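Local coordinates for protein probable benzoylformate decarboxylase (Rhodococcus jostii, PDB 7ORX) that binds thiamine diphosphate in a pocket shared between subunits, as a probable member of the thiamine diphosphate-dependent enzymes, at residues 100-103 against 104-108; 160-163 against 164-167; 121-124 against 125-128; 71-74 against 75-78. All blocks are in the same frame, centred on the assembly; numbering follows the deposited sequence.

Contact 1 (100-103 against 104-108)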
loop_
_atom_site.group_PDB
_atom_site.type_symbol
_atom_site.label_atom_id
_atom_site.label_comp_id
_atom_site.label_asym_id
_atom_site.label_seq_id
_atom_site.Cartn_x
_atom_site.Cartn_y
_atom_site.Cartn_z
ATOM N N GLY C 100 3.375 13.134 15.334
ATOM C CA GLY C 100 4.686 12.863 15.932
ATOM C C GLY C 100 5.165 11.456 15.613
ATOM O O GLY C 100 4.381 10.502 15.626
ATOM N N GLN C 101 6.455 11.312 15.370
ATOM C CA GLN C 101 7.103 9.997 15.176
ATOM C C GLN C 101 8.276 9.920 16.145
ATOM O O GLN C 101 8.751 10.953 16.607
ATOM C CB GLN C 101 7.479 9.840 13.709
ATOM C CG GLN C 101 8.423 8.702 13.417
ATOM C CD GLN C 101 7.726 7.365 13.559
ATOM O OE1 GLN C 101 7.492 6.887 14.681
ATOM N NE2 GLN C 101 7.420 6.753 12.417
ATOM N N GLN C 102 8.695 8.710 16.451
ATOM C CA GLN C 102 9.783 8.408 17.410
ATOM C C GLN C 102 11.107 8.926 16.819
ATOM O O GLN C 102 11.145 9.326 15.649
ATOM C CB GLN C 102 9.622 6.909 17.660
ATOM C CG GLN C 102 10.517 6.286 18.704
ATOM C CD GLN C 102 10.375 6.867 20.082
ATOM O OE1 GLN C 102 11.223 7.628 20.531
ATOM N NE2 GLN C 102 9.351 6.454 20.783
ATOM N N VAL C 103 12.149 9.032 17.620
ATOM C CA VAL C 103 13.464 9.542 17.141
ATOM C C VAL C 103 13.860 8.762 15.881
ATOM O O VAL C 103 13.731 7.555 15.861
ATOM C CB VAL C 103 14.524 9.461 18.255
ATOM C CG1 VAL C 103 15.943 9.524 17.756
ATOM C CG2 VAL C 103 14.301 10.553 19.280
ATOM N N ARG C 104 14.372 9.456 14.879
ATOM C CA ARG C 104 14.594 8.959 13.496
ATOM C C ARG C 104 15.494 7.711 13.513
ATOM O O ARG C 104 15.124 6.733 12.861
ATOM C CB ARG C 104 15.144 10.133 12.683
ATOM C CG ARG C 104 15.163 9.862 11.199
ATOM C CD ARG C 104 15.601 11.096 10.440
ATOM N NE ARG C 104 14.461 11.925 10.094
ATOM C CZ ARG C 104 13.659 11.745 9.033
ATOM N NH1 ARG C 104 13.875 10.756 8.182
ATOM N NH2 ARG C 104 12.620 12.548 8.830
ATOM N N SER C 105 16.589 7.700 14.279
ATOM C CA SER C 105 17.515 6.530 14.360
ATOM C C SER C 105 16.843 5.273 14.962
ATOM O O SER C 105 17.337 4.174 14.678
ATOM C CB SER C 105 18.827 6.856 15.058
ATOM O OG SER C 105 18.647 7.642 16.223
ATOM N N THR C 106 15.737 5.380 15.711
ATOM C CA THR C 106 15.159 4.255 16.504
ATOM C C THR C 106 13.907 3.619 15.849
ATOM O O THR C 106 13.447 2.557 16.359
ATOM C CB THR C 106 14.819 4.688 17.946
ATOM O OG1 THR C 106 13.701 5.591 17.978
ATOM C CG2 THR C 106 16.023 5.283 18.658
ATOM N N ILE C 107 13.348 4.195 14.782
ATOM C CA ILE C 107 12.066 3.698 14.175
ATOM C C ILE C 107 12.257 2.248 13.681
ATOM O O ILE C 107 11.370 1.444 13.895
ATOM C CB ILE C 107 11.581 4.650 13.060
ATOM C CG1 ILE C 107 11.239 6.046 13.597
ATOM C CG2 ILE C 107 10.409 4.055 12.293
ATOM C CD1 ILE C 107 11.339 7.151 12.552
ATOM N N GLY C 108 13.384 1.918 13.055
ATOM C CA GLY C 108 13.652 0.595 12.455
ATOM C C GLY C 108 13.579 -0.544 13.462
ATOM O O GLY C 108 12.990 -1.582 13.114
#
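Gln101 and Ile107 approach from opposite directions and meet carbon to carbon, with Gln101 CG 3.4 Å from Ile107 CD1. The bend at chi2 folds the Gln101 amide back along its own chain, where OE1 takes the N-H of Gln102 at 2.8 Å, in the carbonyl plane and on a lone pair. NE2 hydrogen-bonds to Glu131 OE1 and to the backbone O of Asn115, so partners at both ends fix how the amide is rotated. Gln102 bends in the same way, and its OE1 accepts a weak bond from Val103 N, while its CG rests 3.3 Å from Thr106 OG1. At this point the chain has just left strand 95-101 of the parallel sheet, and it reverses in a beta turn running from Val103 to Thr106, with helical backbone angles at Arg104 and Ser105. Val103 O is gripped twice by the far corner of that turn. Thr106 N reaches Val103 O at 3.0 Å from above the carbonyl plane, and Thr106 OG1 reaches the same oxygen at 2.9 Å, tilted only 19° from the plane. The hydroxyl can do this because chi1 (70°) holds OG1 between the threonine's own N and carbonyl carbon. Val103 CG1 lies 3.6 Å from Ser105 OG, and Tyr286 of the third subunit packs on Val103, Ser105 and Thr106. Arg104 O accepts a hydrogen bond from Thr133 OG1 of the second subunit.

Contact 2 (160-163 against 164-167); sequences SVPY and DDWA
Tyr163 and Asp164 occupy the two central places of a tight reversal, and Trp166 comes back against Val161 and Tyr163 O. The Tyr163 CB and ring carbons flank the next peptide, with CG 3.5 Å from Asp164 N, before the ring runs off to Val103 and to Leu471 of the third subunit. Asp164 turns its carboxylate back across the bend: with chi1 at 61° the group leans over its own backbone, and OD1 comes to 3.5 Å from Pro162 CB. The same OD1 accepts the N-H of Arg104. Trp166 crosses Val161 at about a right angle, its CZ2 3.6 Å from Val161 CG1, which sits toward the rim of the indole. On the pyrrole side, Trp166 CD1 lies 3.3 Å from Tyr163 O, and Trp166 N makes a weak bond to that oxygen. Beside them, Asp165 OD2 rests 3.3 Å from Pro162 CD, and Arg104 NH2 holds that carboxylate in a salt bridge. Asp165 N donates to Pro162 O at 2.9 Å, with an N-H...O angle of 160°. That bond closes a type I beta turn, by which the chain leaves the C-terminal end of strand 157-162 in the parallel sheet.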
loop_
_atom_site.group_PDB
_atom_site.type_symbol
_atom_site.label_atom_id
_atom_site.label_comp_id
_atom_site.label_asym_id
_atom_site.label_seq_id
_atom_site.Cartn_x
_atom_site.Cartn_y
_atom_site.Cartn_z
ATOM N N SER C 160 4.145 12.652 8.729
ATOM C CA SER C 160 4.678 12.066 9.991
ATOM C C SER C 160 6.066 12.640 10.195
ATOM O O SER C 160 6.829 12.459 9.310
ATOM C CB SER C 160 4.672 10.537 9.926
ATOM O OG SER C 160 5.544 9.930 10.866
ATOM N N VAL C 161 6.354 13.327 11.299
ATOM C CA VAL C 161 7.677 13.987 11.530
ATOM C C VAL C 161 8.309 13.409 12.800
ATOM O O VAL C 161 7.718 13.494 13.889
ATOM C CB VAL C 161 7.540 15.516 11.623
ATOM C CG1 VAL C 161 8.902 16.136 11.828
ATOM C CG2 VAL C 161 6.784 16.091 10.440
ATOM N N PRO C 162 9.505 12.774 12.689
ATOM C CA PRO C 162 10.267 12.323 13.845
ATOM C C PRO C 162 10.597 13.518 14.740
ATOM O O PRO C 162 10.932 14.591 14.230
ATOM C CB PRO C 162 11.537 11.706 13.251
ATOM C CG PRO C 162 11.170 11.326 11.842
ATOM C CD PRO C 162 10.127 12.337 11.434
ATOM N N TYR C 163 10.485 13.342 16.049
ATOM C CA TYR C 163 10.403 14.510 16.951
ATOM C C TYR C 163 11.763 15.217 16.974
ATOM O O TYR C 163 11.807 16.444 17.127
ATOM C CB TYR C 163 9.795 14.085 18.285
ATOM C CG TYR C 163 10.662 13.398 19.302
ATOM C CD1 TYR C 163 11.732 14.020 19.915
ATOM C CD2 TYR C 163 10.299 12.143 19.763
ATOM C CE1 TYR C 163 12.457 13.381 20.909
ATOM C CE2 TYR C 163 11.000 11.495 20.762
ATOM C CZ TYR C 163 12.090 12.107 21.334
ATOM O OH TYR C 163 12.736 11.378 22.294
ATOM N N ASP C 164 12.845 14.481 16.743
ATOM C CA ASP C 164 14.216 15.036 16.746
ATOM C C ASP C 164 14.427 15.939 15.519
ATOM O O ASP C 164 15.435 16.667 15.491
ATOM C CB ASP C 164 15.266 13.927 16.895
ATOM C CG ASP C 164 15.310 12.871 15.795
ATOM O OD1 ASP C 164 14.207 12.388 15.389
ATOM O OD2 ASP C 164 16.479 12.489 15.363
ATOM N N ASP C 165 13.522 15.942 14.547
ATOM C CA ASP C 165 13.712 16.744 13.305
ATOM C C ASP C 165 13.504 18.226 13.611
ATOM O O ASP C 165 14.117 19.040 12.923
ATOM C CB ASP C 165 12.752 16.333 12.192
ATOM C CG ASP C 165 13.130 15.032 11.498
ATOM O OD1 ASP C 165 14.241 14.471 11.823
ATOM O OD2 ASP C 165 12.325 14.586 10.604
ATOM N N TRP C 166 12.680 18.554 14.609
ATOM C CA TRP C 166 12.243 19.950 14.857
ATOM C C TRP C 166 13.442 20.819 15.271
ATOM O O TRP C 166 13.467 21.990 14.963
ATOM C CB TRP C 166 11.137 19.950 15.902
ATOM C CG TRP C 166 9.900 19.278 15.414
ATOM C CD1 TRP C 166 9.315 18.148 15.908
ATOM C CD2 TRP C 166 9.093 19.703 14.311
ATOM N NE1 TRP C 166 8.195 17.838 15.185
ATOM C CE2 TRP C 166 8.024 18.779 14.207
ATOM C CE3 TRP C 166 9.153 20.787 13.438
ATOM C CZ2 TRP C 166 7.048 18.886 13.222
ATOM C CZ3 TRP C 166 8.167 20.914 12.485
ATOM C CH2 TRP C 166 7.130 19.969 12.378
ATOM N N ALA C 167 14.404 20.211 15.949
ATOM C CA ALA C 167 15.589 20.846 16.551
ATOM C C ALA C 167 16.700 20.941 15.503
ATOM O O ALA C 167 17.651 21.721 15.720
ATOM C CB ALA C 167 16.039 20.045 17.750
#

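Contact 3 (121-124 against 125-128)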
loop_
_atom_site.group_PDB
_atom_site.type_symbol
_atom_site.label_atom_id
_atom_site.label_comp_id
_atom_site.label_asym_id
_atom_site.label_seq_id
_atom_site.Cartn_x
_atom_site.Cartn_y
_atom_site.Cartn_z
ATOM N N LEU C 121 -0.122 3.829 6.716
ATOM C CA LEU C 121 -1.173 3.799 7.776
ATOM C C LEU C 121 -2.460 4.486 7.267
ATOM O O LEU C 121 -3.528 3.805 7.276
ATOM C CB LEU C 121 -0.614 4.435 9.060
ATOM C CG LEU C 121 -1.548 4.461 10.285
ATOM C CD1 LEU C 121 -1.969 3.059 10.769
ATOM C CD2 LEU C 121 -0.879 5.248 11.411
ATOM N N MET C 122 -2.349 5.715 6.746
ATOM C CA MET C 122 -3.492 6.622 6.458
ATOM C C MET C 122 -3.994 6.477 5.015
ATOM O O MET C 122 -5.071 7.034 4.730
ATOM C CB MET C 122 -3.120 8.087 6.701
ATOM C CG MET C 122 -2.542 8.352 8.063
ATOM S SD MET C 122 -3.822 7.982 9.312
ATOM C CE MET C 122 -4.314 9.621 9.849
ATOM N N LYS C 123 -3.284 5.770 4.134
ATOM C CA LYS C 123 -3.844 5.304 2.827
ATOM C C LYS C 123 -4.920 4.245 3.107
ATOM O O LYS C 123 -4.763 3.413 4.017
ATOM C CB LYS C 123 -2.754 4.788 1.871
ATOM C CG LYS C 123 -1.824 5.841 1.306
ATOM C CD LYS C 123 -2.402 7.225 1.299
ATOM C CE LYS C 123 -1.534 8.186 0.507
ATOM N NZ LYS C 123 -2.006 8.351 -0.887
ATOM N N PRO C 124 -6.030 4.224 2.318
ATOM C CA PRO C 124 -6.173 5.010 1.088
ATOM C C PRO C 124 -6.957 6.327 1.203
ATOM O O PRO C 124 -7.486 6.787 0.217
ATOM C CB PRO C 124 -7.004 4.024 0.248
ATOM C CG PRO C 124 -7.991 3.458 1.237
ATOM C CD PRO C 124 -7.233 3.407 2.550
ATOM N N LEU C 125 -7.039 6.908 2.395
ATOM C CA LEU C 125 -7.991 8.017 2.671
ATOM C C LEU C 125 -7.442 9.331 2.127
ATOM O O LEU C 125 -7.844 9.727 1.006
ATOM C CB LEU C 125 -8.271 8.062 4.177
ATOM C CG LEU C 125 -9.208 6.949 4.649
ATOM C CD1 LEU C 125 -9.593 7.154 6.095
ATOM C CD2 LEU C 125 -10.464 6.855 3.769
ATOM N N VAL C 126 -6.566 9.948 2.904
ATOM C CA VAL C 126 -5.723 11.123 2.548
ATOM C C VAL C 126 -5.350 11.113 1.068
ATOM O O VAL C 126 -5.044 10.027 0.575
ATOM C CB VAL C 126 -4.502 11.105 3.463
ATOM C CG1 VAL C 126 -4.935 11.159 4.929
ATOM C CG2 VAL C 126 -3.655 9.867 3.231
ATOM N N LYS C 127 -5.423 12.272 0.399
ATOM C CA LYS C 127 -4.956 12.480 -0.996
ATOM C C LYS C 127 -3.457 12.209 -1.133
ATOM O O LYS C 127 -2.995 11.920 -2.222
ATOM C CB LYS C 127 -4.915 13.945 -1.403
ATOM C CG LYS C 127 -6.237 14.599 -1.630
ATOM C CD LYS C 127 -6.051 16.059 -1.890
ATOM C CE LYS C 127 -5.339 16.283 -3.203
ATOM N NZ LYS C 127 -5.794 17.539 -3.830
ATOM N N TRP C 128 -2.715 12.522 -0.086
ATOM C CA TRP C 128 -1.241 12.588 -0.142
ATOM C C TRP C 128 -0.672 12.386 1.254
ATOM O O TRP C 128 -1.236 12.964 2.189
ATOM C CB TRP C 128 -0.797 13.940 -0.705
ATOM C CG TRP C 128 0.679 13.932 -0.952
ATOM C CD1 TRP C 128 1.340 13.193 -1.890
ATOM C CD2 TRP C 128 1.690 14.558 -0.151
ATOM N NE1 TRP C 128 2.693 13.307 -1.702
ATOM C CE2 TRP C 128 2.934 14.181 -0.688
ATOM C CE3 TRP C 128 1.662 15.413 0.949
ATOM C CZ2 TRP C 128 4.129 14.674 -0.204
ATOM C CZ3 TRP C 128 2.850 15.880 1.459
ATOM C CH2 TRP C 128 4.074 15.515 0.883
#
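Met122 and Leu125 are joined by the bond that closes a type VIa beta turn, the kind built on a cis proline. The peptide between Lys123 and Pro124 is cis, and Leu125 N reaches back to Met122 O at 3.1 Å with an N-H...O angle of 149°. The donor lies in the carbonyl plane, on a lone pair. Leu125 CB follows its nitrogen and ends 3.4 Å from the same Met122 O. The turn sits in the loop that carries the chain from helix 118-121 to strand 128-130, an outermost strand of the parallel sheet within this chain.

Beyond the turn, Val126 presents its two methyls to the first half of the loop. CG2 wedges between neighbours: Met122 CB lies 3.9 Å from Val126 CG2, and Met122 O is nearer. The Met122 chain then bends at chi2 and chi3, and the side chain packs on Met82 and Leu85 of helix 82-90, where Leu125 also packs on Met82. On the other flank the aliphatic part of Lys123 crosses Val126 at about a right angle. Lys123 CB points away from the second half of the loop, but the bend at chi2 (-23°) brings the lysine chain round. Pro124 packs on Val116 of the third subunit, and Lys127 NZ hydrogen-bonds to the carbonyls of Thr148 and Ala153. Where the lysine passes the valine, Lys123 CD stands 3.5 Å from Val126 CG2.

Contact 4 (71-74 against 75-78); sequences NLHA and ASGS. With TPP (thiamine diphosphate), chain K.
In the thiamine diphosphate pocket, at the junction of strand 68-73 and helix 74-79, His73 and Gly77 are joined through their backbones while the histidine ring meets thiamine diphosphate. The imidazole is packed on both faces. Over the centre of one lies the methyl CB of the next residue, Ala74, 3.7 Å above the plane; over the other, offset toward the rim, lies C7' of thiamine diphosphate. Ring atom His73 CD2 comes 3.5 Å from C4' of the aminopyrimidine of thiamine diphosphate. The ring is put there by a first torsion that sends CG anti to the backbone N (chi1 175°), and ND1 is tied to Glu31, which limits its rotation. Ser76 joins from the helix: its OG is 3.9 Å from N3' of thiamine diphosphate, too long for a hydrogen bond, and a similar distance from His73 CD2.

This strand-to-helix passage in the N-terminal thiamine diphosphate-binding domain turns sharply at Ala74, whose phi is positive (56°). Two backbone bonds, each from a residue to the fourth before it, span the turn. Gly77 N donates to His73 O at 2.8 Å, tilted 20° from the carbonyl plane. Ala74 O faces two donors of one residue: Ser78 OG at 2.8 Å, nearly along the C=O axis, and Ser78 N in a weak bond of 3.3 Å. The hydroxyl has a second partner in Tyr158 OH. Leu72 touches the same turn more loosely, its CD1 4.2 Å from Ser78 CA. The third subunit grips thiamine diphosphate through Thr380, Ser381, Gly432 and others.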
loop_
_atom_site.group_PDB
_atom_site.type_symbol
_atom_site.label_atom_id
_atom_site.label_comp_id
_atom_site.label_asym_id
_atom_site.label_seq_id
_atom_site.Cartn_x
_atom_site.Cartn_y
_atom_site.Cartn_z
ATOM N N ASN C 71 -2.687 17.976 14.974
ATOM C CA ASN C 71 -1.428 17.372 15.457
ATOM C C ASN C 71 -1.769 16.178 16.349
ATOM O O ASN C 71 -2.339 16.352 17.443
ATOM C CB ASN C 71 -0.575 18.416 16.160
ATOM C CG ASN C 71 0.752 17.871 16.645
ATOM O OD1 ASN C 71 1.436 17.134 15.936
ATOM N ND2 ASN C 71 1.125 18.230 17.862
ATOM N N LEU C 72 -1.414 14.975 15.933
ATOM C CA LEU C 72 -1.827 13.730 16.605
ATOM C C LEU C 72 -0.589 12.972 17.061
ATOM O O LEU C 72 0.525 13.318 16.642
ATOM C CB LEU C 72 -2.605 12.889 15.597
ATOM C CG LEU C 72 -3.876 13.532 15.066
ATOM C CD1 LEU C 72 -4.474 12.692 13.936
ATOM C CD2 LEU C 72 -4.886 13.715 16.187
ATOM N N HIS C 73 -0.814 11.918 17.836
ATOM C CA HIS C 73 0.246 11.140 18.510
ATOM C C HIS C 73 0.484 9.805 17.804
ATOM O O HIS C 73 -0.276 8.878 18.054
ATOM C CB HIS C 73 -0.072 10.920 19.992
ATOM C CG HIS C 73 0.947 10.031 20.613
ATOM N ND1 HIS C 73 2.314 10.384 20.678
ATOM C CD2 HIS C 73 0.850 8.771 21.077
ATOM C CE1 HIS C 73 2.995 9.396 21.210
ATOM N NE2 HIS C 73 2.114 8.395 21.470
ATOM N N ALA C 74 1.580 9.693 17.036
ATOM C CA ALA C 74 2.166 8.406 16.579
ATOM C C ALA C 74 1.105 7.595 15.821
ATOM O O ALA C 74 0.216 8.218 15.184
ATOM C CB ALA C 74 2.727 7.671 17.783
ATOM N N ALA C 75 1.161 6.258 15.908
ATOM C CA ALA C 75 0.259 5.308 15.209
ATOM C C ALA C 75 -1.090 5.171 15.940
ATOM O O ALA C 75 -2.136 5.110 15.237
ATOM C CB ALA C 75 0.952 3.969 15.071
ATOM N N SER C 76 -1.070 5.109 17.281
ATOM C CA SER C 76 -2.273 4.919 18.144
ATOM C C SER C 76 -3.211 6.129 18.024
ATOM O O SER C 76 -4.439 5.912 17.863
ATOM C CB SER C 76 -1.905 4.610 19.593
ATOM O OG SER C 76 -0.744 5.317 20.032
ATOM N N GLY C 77 -2.659 7.345 18.082
ATOM C CA GLY C 77 -3.390 8.620 17.897
ATOM C C GLY C 77 -3.895 8.806 16.459
ATOM O O GLY C 77 -5.075 9.208 16.293
ATOM N N SER C 78 -3.060 8.532 15.447
ATOM C CA SER C 78 -3.422 8.642 14.005
ATOM C C SER C 78 -4.538 7.647 13.665
ATOM O O SER C 78 -5.506 8.071 12.982
ATOM C CB SER C 78 -2.210 8.460 13.104
ATOM O OG SER C 78 -1.356 9.545 13.316
HETATM N "N1'" TPP K . -3.305 9.358 22.575
HETATM C "C2'" TPP K . -3.234 8.024 22.479
HETATM C CM2 TPP K . -4.311 7.319 21.721
HETATM N "N3'" TPP K . -2.268 7.267 23.001
HETATM C "C4'" TPP K . -1.294 7.891 23.681
HETATM N "N4'" TPP K . -0.319 7.116 24.188
HETATM C "C5'" TPP K . -1.290 9.293 23.853
HETATM C "C6'" TPP K . -2.332 9.979 23.260
HETATM C "C7'" TPP K . -0.203 10.004 24.624
HETATM N N3 TPP K . -0.234 9.705 26.064
HETATM C C2 TPP K . 0.497 8.733 26.608
HETATM S S1 TPP K . 0.750 9.027 28.266
HETATM C C5 TPP K . -0.594 10.133 28.258
HETATM C C4 TPP K . -0.999 10.415 26.997
HETATM C CM4 TPP K . -2.104 11.349 26.603
HETATM C C6 TPP K . -1.185 10.641 29.548
HETATM C C7 TPP K . -2.406 9.855 30.005
HETATM O O7 TPP K . -2.913 10.435 31.242
HETATM P PA TPP K . -3.422 9.498 32.454
HETATM O O1A TPP K . -4.087 8.281 31.906
HETATM O O2A TPP K . -4.118 10.479 33.333
HETATM O O3A TPP K . -2.103 8.948 33.170
HETATM P PB TPP K . -1.130 9.637 34.232
HETATM O O1B TPP K . -0.850 8.611 35.317
HETATM O O2B TPP K . 0.100 9.984 33.446
HETATM O O3B TPP K . -1.869 10.850 34.739
#

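Along the chain the order is contact 4, contact 1, contact 3, contact 2, all on one side of the chain's centre. Contacts 4, 1 and 2 lie where strands 68-73, 95-101 and 157-162, consecutive in one parallel sheet, give way to the following helix or loops. Contacts 1 and 2 are closest, centres about 9 Å apart, joined by Arg104 with Asp165 and probably by a backbone bond between Gln101 and Val161. The centres of contacts 4 and 1 are about 14 Å apart, and Leu72 is probably bonded to Gly100. Contact 3 leads into the edge strand 128-130 and packs Leu121 and Met122 on Ser78. All four contacts, including the turn at thiamine diphosphate, also meet the third subunit.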